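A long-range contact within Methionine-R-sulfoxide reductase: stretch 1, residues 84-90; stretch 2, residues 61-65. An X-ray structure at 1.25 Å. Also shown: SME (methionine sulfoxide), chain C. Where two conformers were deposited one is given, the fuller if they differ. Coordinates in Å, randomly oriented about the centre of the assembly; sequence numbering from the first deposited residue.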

# COMPACT_ATOMS: atom_id res chain seq x y z
N VAL A 84 7.51 11.31 -15.22
CA VAL A 84 8.53 11.70 -14.24
C VAL A 84 9.24 10.41 -13.72
O VAL A 84 10.43 10.44 -13.47
CB VAL A 84 7.91 12.54 -13.13
CG1 VAL A 84 8.95 13.08 -12.19
CG2 VAL A 84 7.06 13.70 -13.70
N CYS A 85 8.46 9.37 -13.45
CA CYS A 85 9.02 8.16 -12.89
C CYS A 85 10.04 7.48 -13.84
O CYS A 85 11.12 7.14 -13.42
CB CYS A 85 7.96 7.20 -12.49
SG CYS A 85 6.97 7.65 -11.03
N GLY A 86 9.63 7.34 -15.11
CA GLY A 86 10.53 6.75 -16.06
C GLY A 86 11.71 7.60 -16.38
O GLY A 86 12.81 7.08 -16.74
N GLN A 87 11.55 8.94 -16.34
CA GLN A 87 12.67 9.86 -16.44
C GLN A 87 13.66 9.77 -15.32
O GLN A 87 14.89 9.81 -15.55
CB GLN A 87 12.20 11.30 -16.53
CG GLN A 87 11.47 11.64 -17.80
CD GLN A 87 10.63 12.90 -17.73
OE1 GLN A 87 10.68 13.65 -16.75
NE2 GLN A 87 9.84 13.10 -18.77
N ALA A 88 13.17 9.64 -14.09
CA ALA A 88 14.11 9.50 -12.95
C ALA A 88 14.92 8.25 -13.13
O ALA A 88 16.13 8.24 -12.85
CB ALA A 88 13.35 9.49 -11.63
N TRP A 89 14.28 7.16 -13.54
CA TRP A 89 14.98 5.90 -13.82
C TRP A 89 16.03 6.11 -14.91
O TRP A 89 17.19 5.77 -14.73
CB TRP A 89 13.94 4.86 -14.20
CG TRP A 89 14.43 3.52 -14.58
CD1 TRP A 89 15.67 2.99 -14.42
CD2 TRP A 89 13.59 2.45 -15.09
NE1 TRP A 89 15.68 1.69 -14.89
CE2 TRP A 89 14.41 1.31 -15.26
CE3 TRP A 89 12.25 2.37 -15.47
CZ2 TRP A 89 13.95 0.11 -15.76
CZ3 TRP A 89 11.78 1.17 -16.01
CH2 TRP A 89 12.65 0.04 -16.16
N ALA A 90 15.65 6.72 -16.02
CA ALA A 90 16.58 6.88 -17.15
C ALA A 90 17.73 7.82 -16.75
O ALA A 90 18.87 7.58 -17.20
CB ALA A 90 15.82 7.44 -18.38
N SME C . 3.12 11.10 -12.33
CA SME C . 3.94 9.88 -12.52
CB SME C . 3.08 8.60 -12.62
CG SME C . 2.71 7.94 -11.29
S SME C . 1.37 8.73 -10.49
OE SME C . 1.29 10.18 -10.44
CE SME C . 1.30 7.80 -9.02
C SME C . 4.85 10.04 -13.70
O SME C . 5.67 9.14 -13.93
OXT SME C . 4.79 11.12 -14.40
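Stretch 2 (61-65) SDELV

Stretch 2 runs from a loop or turn into a β-strand. Ser-61 and Asp-62 belong to the loop or turn, and the strand takes in Glu-63, Leu-64 and Val-65 before continuing later in the chain. It packs against one side of the helix that spans all of stretch 1. The strand does not follow the helix: the N-to-C directions of the two make an angle of 120°, so the strand crosses obliquely and partly against the helix direction. The axes come within 9.5 Å of each other.

Asp-62 has positive backbone angles, phi 51° and psi 47°. Beyond it the chain becomes extended, with phi/psi of -131°/154° at Glu-63, -81°/133° at Leu-64 and -117°/131° at Val-65. The backbones are nearest at Leu-64, whose CA lies 7.4 Å from CA of Gly-86. This spacing leaves room for side chains between the two elements. No hydrogen bond crosses the contact, which is a matter of packing alone. Together the two stretches bury 213 Å².

Most of that surface belongs to Trp-89 and Leu-64, with 85 and 73 Å² covered. Both direct the CA-to-CB bond toward the other stretch. Trp-89 has chi1 in the t well (178°), and its indole reaches over the start of the strand. Its CE3 atom is 3.6 Å from CG of Leu-64, a close apolar contact. The six-membered part of the indole extends back along the chain as well. CZ3 of Trp-89 lies 3.8 Å from the backbone C of Glu-63, and CH2 of Trp-89 lies 3.7 Å from the backbone C of Asp-62. The latter atom sits at the ring edge, near its plane. One side chain thus touches three consecutive residues, partly through their main chain.

Leu-64 adopts chi1 m (-74°) and chi2 t (165°). Its CD1 methyl lies between Cys-85 and Trp-89, which are one helical turn apart: it is 3.9 Å from CE3 of Trp-89. CD1 of Leu-64 is 3.8 Å from CB of Cys-85 and 3.7 Å from the backbone O of Cys-85. That O also accepts the helical hydrogen bond from N of Trp-89, at 3.2 Å. The same methyl lies 4.1 Å from N of Gly-86. Gly-86 has no side chain, and only 4 Å² of it is covered.

The strand alternates as expected. Glu-63 points its CA-to-CB bond away from the helix, and Leu-64 points toward it. Val-65 is out of reach. On the helix, Cys-85 and Trp-89 are four residues apart and so point to the same side, whereas Val-84, Gln-87 and Ala-90 are out of reach of the strand.

Cys-85 also lies beside the bound methionine sulfoxide, the substrate expected from the enzyme's name. Its backbone N donates a hydrogen bond to SME O at 2.8 Å, and the backbone N of Val-84 donates one to SME OXT, also at 2.8 Å.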

# COMPACT_ATOMS: atom_id res chain seq x y z
N SER A 61 9.94 -6.72 -18.65
CA SER A 61 9.16 -5.84 -19.50
C SER A 61 9.77 -4.44 -19.63
O SER A 61 9.26 -3.62 -20.38
CB SER A 61 7.73 -5.77 -18.92
OG SER A 61 7.71 -5.06 -17.75
N ASP A 62 10.87 -4.14 -18.92
CA ASP A 62 11.46 -2.79 -18.87
C ASP A 62 10.40 -1.74 -18.52
O ASP A 62 10.31 -0.63 -19.12
CB ASP A 62 12.16 -2.41 -20.13
CG ASP A 62 13.31 -3.32 -20.40
OD1 ASP A 62 14.04 -3.62 -19.43
OD2 ASP A 62 13.44 -3.76 -21.55
N GLU A 63 9.64 -2.09 -17.49
CA GLU A 63 8.65 -1.18 -16.95
C GLU A 63 8.79 -1.09 -15.44
O GLU A 63 9.19 -2.05 -14.78
CB GLU A 63 7.22 -1.70 -17.26
CG GLU A 63 6.86 -1.72 -18.71
CD GLU A 63 5.62 -2.42 -19.08
OE1 GLU A 63 5.18 -3.33 -18.44
OE2 GLU A 63 5.15 -2.13 -20.20
N LEU A 64 8.37 0.05 -14.90
CA LEU A 64 8.10 0.22 -13.48
C LEU A 64 6.70 -0.34 -13.21
O LEU A 64 5.76 -0.02 -13.94
CB LEU A 64 8.16 1.67 -13.12
CG LEU A 64 9.57 2.30 -13.06
CD1 LEU A 64 9.54 3.80 -13.05
CD2 LEU A 64 10.35 1.75 -11.83
N VAL A 65 6.55 -1.15 -12.17
CA VAL A 65 5.32 -1.79 -11.78
C VAL A 65 4.90 -1.29 -10.38
O VAL A 65 5.71 -1.27 -9.45
CB VAL A 65 5.57 -3.31 -11.75
CG1 VAL A 65 4.33 -4.07 -11.34
CG2 VAL A 65 5.97 -3.79 -13.19